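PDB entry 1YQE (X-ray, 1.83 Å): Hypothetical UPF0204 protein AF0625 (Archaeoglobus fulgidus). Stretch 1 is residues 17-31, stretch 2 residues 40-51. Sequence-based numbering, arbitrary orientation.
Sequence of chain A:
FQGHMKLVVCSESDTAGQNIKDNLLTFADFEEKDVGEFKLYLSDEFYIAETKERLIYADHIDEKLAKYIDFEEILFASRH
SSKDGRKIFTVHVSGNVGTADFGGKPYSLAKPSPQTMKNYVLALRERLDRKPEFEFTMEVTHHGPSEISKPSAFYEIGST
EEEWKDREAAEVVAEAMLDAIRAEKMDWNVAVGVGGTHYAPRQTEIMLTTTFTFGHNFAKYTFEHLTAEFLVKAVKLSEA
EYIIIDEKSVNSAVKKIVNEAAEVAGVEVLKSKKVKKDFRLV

Stretch 1 17-31: GQNIKDNLLTFADFE
Stretch 2 40-51: LYLSDEFYIAET

How do the two stretches run past each other? Stretch 1 enters as a helix, makes a type I turn from Leu24 to Phe27, and becomes extended by Ala28 (phi/psi -161/171°). Stretch 2 is a hairpin: strand 40-42, a loop, then a second strand running on to Thr51, joined by Tyr41 N to Ile48 O at 2.8 Å and Ile48 N to Tyr41 O at 3.1 Å. The helix crosses this second strand at 149°, nearly antiparallel, with the axes 10.2 Å apart and Lys21 nearest Ile48 (CA to CA 7.7 Å).

What fills the space between helix and hairpin? Ile48 (m, t) points toward the helix, and its CD1 lies 3.7 Å from Leu24 CB and 3.9 Å from Leu25 CD2. Leu25 (m, t) also reaches Tyr41, CD2 to CD2 at 3.6 Å. Leu24, off its wells at -111° and 32°, sets CG 3.7 Å from Phe46 CE1.

Where does Phe30 fit? Its ring (-74°, 84°) fills a hollow lined by Tyr41, Ser43, Phe46 and Ile48. Ser43 CB sits over one face in a CH-pi contact, 3.7 Å from the centroid of the Phe30 ring and 13° off the ring normal, while the Phe30 edge meets the face of Phe46, CZ to CZ 3.5 Å, planes at 68°. The chi angles of Phe46 are 62° and 95°. Phe30 CE2 touches Ile48 CD1 at 4.0 Å.

What fixes the two ends? At one, Glu31 pairs antiparallel with Leu42: Glu31 N to Leu42 O is 2.9 Å, Leu42 N to Glu31 O 3.0 Å. At the other, Glu50 (t, t) accepts at OE1 from Gln18 NE2 (2.5 Å) and forms a salt bridge with Lys21 (t, t, p, t), NZ to OE1 2.8 Å, though that hydrogen bond is weak. Tyr41 OH donates to Glu50 OE2 at 2.8 Å, holding the carboxylate from within the hairpin.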

# COMPACT_ATOMS: atom_id res chain seq x y z
N GLY A 17 -4.69 -13.47 4.76
CA GLY A 17 -4.18 -12.78 5.93
C GLY A 17 -3.72 -13.74 7.01
O GLY A 17 -2.68 -13.52 7.64
N GLN A 18 -4.48 -14.81 7.23
CA GLN A 18 -4.14 -15.80 8.24
C GLN A 18 -2.86 -16.56 7.92
O GLN A 18 -2.05 -16.79 8.81
CB GLN A 18 -5.30 -16.79 8.42
CG GLN A 18 -6.51 -16.20 9.11
CD GLN A 18 -6.17 -15.66 10.48
OE1 GLN A 18 -5.68 -16.39 11.34
NE2 GLN A 18 -6.42 -14.37 10.69
N ASN A 19 -2.68 -16.95 6.66
CA ASN A 19 -1.47 -17.68 6.29
C ASN A 19 -0.25 -16.78 6.41
O ASN A 19 0.83 -17.24 6.79
CB ASN A 19 -1.58 -18.24 4.87
CG ASN A 19 -2.53 -19.42 4.78
OD1 ASN A 19 -2.59 -20.25 5.68
ND2 ASN A 19 -3.26 -19.50 3.68
N ILE A 20 -0.42 -15.50 6.08
CA ILE A 20 0.67 -14.55 6.19
C ILE A 20 1.01 -14.44 7.67
O ILE A 20 2.18 -14.47 8.06
CB ILE A 20 0.28 -13.15 5.64
CG1 ILE A 20 0.09 -13.22 4.12
CG2 ILE A 20 1.35 -12.11 6.01
CD1 ILE A 20 -0.49 -11.97 3.49
N LYS A 21 -0.03 -14.35 8.49
CA LYS A 21 0.14 -14.25 9.94
C LYS A 21 0.92 -15.44 10.49
O LYS A 21 1.87 -15.26 11.24
CB LYS A 21 -1.22 -14.19 10.64
CG LYS A 21 -1.09 -14.02 12.14
CD LYS A 21 -2.40 -14.30 12.86
CE LYS A 21 -2.76 -15.78 12.79
NZ LYS A 21 -4.02 -16.07 13.53
N ASP A 22 0.50 -16.65 10.12
CA ASP A 22 1.18 -17.85 10.60
C ASP A 22 2.68 -17.83 10.30
O ASP A 22 3.49 -18.27 11.11
CB ASP A 22 0.56 -19.11 10.01
CG ASP A 22 -0.85 -19.37 10.52
OD1 ASP A 22 -1.08 -19.18 11.73
OD2 ASP A 22 -1.72 -19.77 9.72
N ASN A 23 3.05 -17.33 9.13
CA ASN A 23 4.46 -17.27 8.75
C ASN A 23 5.20 -16.20 9.54
O ASN A 23 6.34 -16.41 9.96
CB ASN A 23 4.58 -17.02 7.24
CG ASN A 23 4.23 -18.24 6.42
OD1 ASN A 23 4.95 -19.25 6.44
ND2 ASN A 23 3.12 -18.18 5.70
N LEU A 24 4.56 -15.06 9.74
CA LEU A 24 5.13 -13.95 10.49
C LEU A 24 5.39 -14.36 11.94
O LEU A 24 6.34 -13.89 12.58
CB LEU A 24 4.17 -12.75 10.46
CG LEU A 24 4.50 -11.46 9.69
CD1 LEU A 24 5.33 -11.73 8.46
CD2 LEU A 24 3.19 -10.76 9.32
N LEU A 25 4.55 -15.25 12.45
CA LEU A 25 4.66 -15.72 13.83
C LEU A 25 5.91 -16.56 14.11
O LEU A 25 6.29 -16.72 15.27
CB LEU A 25 3.42 -16.53 14.20
CG LEU A 25 2.13 -15.74 14.39
CD1 LEU A 25 0.94 -16.69 14.46
CD2 LEU A 25 2.23 -14.89 15.65
N THR A 26 6.54 -17.09 13.07
CA THR A 26 7.74 -17.90 13.26
C THR A 26 9.01 -17.07 13.18
O THR A 26 10.10 -17.56 13.48
CB THR A 26 7.84 -19.02 12.21
OG1 THR A 26 7.97 -18.44 10.91
CG2 THR A 26 6.59 -19.89 12.24
N PHE A 27 8.87 -15.80 12.79
CA PHE A 27 10.01 -14.90 12.65
C PHE A 27 10.52 -14.31 13.96
O PHE A 27 11.58 -13.70 13.99
CB PHE A 27 9.65 -13.77 11.69
CG PHE A 27 9.35 -14.23 10.29
CD1 PHE A 27 8.80 -13.36 9.36
CD2 PHE A 27 9.62 -15.54 9.90
CE1 PHE A 27 8.53 -13.77 8.06
CE2 PHE A 27 9.35 -15.97 8.60
CZ PHE A 27 8.80 -15.08 7.68
N ALA A 28 9.76 -14.49 15.03
CA ALA A 28 10.16 -13.96 16.33
C ALA A 28 9.41 -14.66 17.46
O ALA A 28 8.48 -15.43 17.22
CB ALA A 28 9.90 -12.46 16.39
N ASP A 29 9.83 -14.39 18.70
CA ASP A 29 9.21 -14.98 19.87
C ASP A 29 8.00 -14.14 20.25
O ASP A 29 8.13 -13.11 20.89
CB ASP A 29 10.21 -15.02 21.03
CG ASP A 29 9.72 -15.86 22.20
OD1 ASP A 29 10.41 -15.88 23.24
OD2 ASP A 29 8.66 -16.51 22.07
N PHE A 30 6.81 -14.59 19.84
CA PHE A 30 5.60 -13.85 20.14
C PHE A 30 4.82 -14.34 21.35
O PHE A 30 4.93 -15.50 21.75
CB PHE A 30 4.66 -13.84 18.92
CG PHE A 30 5.11 -12.95 17.80
CD1 PHE A 30 6.03 -13.40 16.86
CD2 PHE A 30 4.62 -11.65 17.70
CE1 PHE A 30 6.46 -12.57 15.82
CE2 PHE A 30 5.04 -10.80 16.67
CZ PHE A 30 5.96 -11.27 15.73
N GLU A 31 4.04 -13.44 21.92
CA GLU A 31 3.19 -13.73 23.07
C GLU A 31 1.82 -13.15 22.75
O GLU A 31 1.67 -11.94 22.59
CB GLU A 31 3.76 -13.07 24.33
CG GLU A 31 2.92 -13.30 25.57
CD GLU A 31 3.55 -12.69 26.81
OE1 GLU A 31 3.74 -11.46 26.84
OE2 GLU A 31 3.85 -13.45 27.75
N LEU A 40 -3.82 -9.67 19.97
CA LEU A 40 -2.52 -9.08 19.72
C LEU A 40 -1.39 -10.08 19.95
O LEU A 40 -1.44 -10.88 20.88
CB LEU A 40 -2.30 -7.87 20.62
CG LEU A 40 -3.39 -6.79 20.66
CD1 LEU A 40 -2.99 -5.73 21.67
CD2 LEU A 40 -3.58 -6.18 19.28
N TYR A 41 -0.38 -10.02 19.09
CA TYR A 41 0.79 -10.88 19.21
C TYR A 41 1.97 -9.93 19.35
O TYR A 41 2.25 -9.14 18.45
CB TYR A 41 0.95 -11.76 17.97
CG TYR A 41 -0.26 -12.63 17.68
CD1 TYR A 41 -1.38 -12.11 17.04
CD2 TYR A 41 -0.29 -13.97 18.07
CE1 TYR A 41 -2.50 -12.90 16.79
CE2 TYR A 41 -1.41 -14.77 17.83
CZ TYR A 41 -2.51 -14.22 17.19
OH TYR A 41 -3.63 -15.00 16.95
N LEU A 42 2.65 -10.02 20.49
CA LEU A 42 3.77 -9.13 20.76
C LEU A 42 5.14 -9.80 20.77
O LEU A 42 5.29 -10.96 21.13
CB LEU A 42 3.56 -8.45 22.11
CG LEU A 42 2.18 -7.83 22.34
CD1 LEU A 42 2.02 -7.44 23.80
CD2 LEU A 42 2.01 -6.62 21.43
N SER A 43 6.14 -9.02 20.37
CA SER A 43 7.53 -9.46 20.33
C SER A 43 8.36 -8.18 20.36
O SER A 43 7.80 -7.08 20.31
CB SER A 43 7.82 -10.25 19.05
OG SER A 43 7.78 -9.41 17.91
N ASP A 44 9.67 -8.32 20.44
CA ASP A 44 10.54 -7.15 20.47
C ASP A 44 10.97 -6.75 19.06
O ASP A 44 11.75 -5.82 18.88
CB ASP A 44 11.79 -7.43 21.32
CG ASP A 44 12.51 -8.68 20.89
OD1 ASP A 44 12.73 -8.87 19.67
OD2 ASP A 44 12.87 -9.49 21.77
N GLU A 45 10.44 -7.45 18.06
CA GLU A 45 10.77 -7.17 16.67
C GLU A 45 9.66 -6.32 16.06
O GLU A 45 9.87 -5.17 15.69
CB GLU A 45 10.91 -8.49 15.90
CG GLU A 45 11.54 -8.36 14.52
CD GLU A 45 13.01 -7.96 14.59
OE1 GLU A 45 13.62 -7.76 13.52
OE2 GLU A 45 13.55 -7.86 15.72
N PHE A 46 8.47 -6.90 15.96
CA PHE A 46 7.32 -6.19 15.41
C PHE A 46 6.04 -6.72 16.06
O PHE A 46 6.08 -7.69 16.82
CB PHE A 46 7.28 -6.34 13.89
CG PHE A 46 7.13 -7.76 13.41
CD1 PHE A 46 5.88 -8.28 13.11
CD2 PHE A 46 8.25 -8.57 13.26
CE1 PHE A 46 5.74 -9.59 12.66
CE2 PHE A 46 8.12 -9.89 12.81
CZ PHE A 46 6.86 -10.40 12.51
N TYR A 47 4.91 -6.09 15.75
CA TYR A 47 3.62 -6.48 16.31
C TYR A 47 2.69 -7.05 15.25
O TYR A 47 2.86 -6.79 14.06
CB TYR A 47 2.93 -5.26 16.92
CG TYR A 47 3.60 -4.68 18.14
CD1 TYR A 47 3.40 -3.34 18.49
CD2 TYR A 47 4.39 -5.46 18.99
CE1 TYR A 47 3.96 -2.80 19.64
CE2 TYR A 47 4.95 -4.93 20.15
CZ TYR A 47 4.73 -3.60 20.47
OH TYR A 47 5.27 -3.07 21.61
N ILE A 48 1.70 -7.81 15.70
CA ILE A 48 0.69 -8.38 14.82
C ILE A 48 -0.65 -8.23 15.53
O ILE A 48 -0.75 -8.46 16.74
CB ILE A 48 0.90 -9.89 14.55
CG1 ILE A 48 2.24 -10.13 13.85
CG2 ILE A 48 -0.24 -10.43 13.68
CD1 ILE A 48 2.55 -11.60 13.61
N ALA A 49 -1.68 -7.82 14.80
CA ALA A 49 -3.00 -7.65 15.39
C ALA A 49 -4.04 -8.32 14.52
O ALA A 49 -4.04 -8.17 13.29
CB ALA A 49 -3.32 -6.17 15.55
N GLU A 50 -4.92 -9.07 15.16
CA GLU A 50 -5.98 -9.78 14.46
C GLU A 50 -7.30 -9.15 14.87
O GLU A 50 -7.54 -8.87 16.05
CB GLU A 50 -5.94 -11.26 14.86
CG GLU A 50 -6.49 -12.21 13.82
CD GLU A 50 -6.00 -13.63 14.03
OE1 GLU A 50 -6.36 -14.51 13.22
OE2 GLU A 50 -5.27 -13.88 15.01
N THR A 51 -8.16 -8.91 13.89
CA THR A 51 -9.47 -8.31 14.14
C THR A 51 -10.53 -9.11 13.39
O THR A 51 -10.23 -9.75 12.38
CB THR A 51 -9.51 -6.85 13.65
OG1 THR A 51 -10.80 -6.29 13.94
CG2 THR A 51 -9.27 -6.78 12.14
O HOH W 1 10.24 -11.32 21.15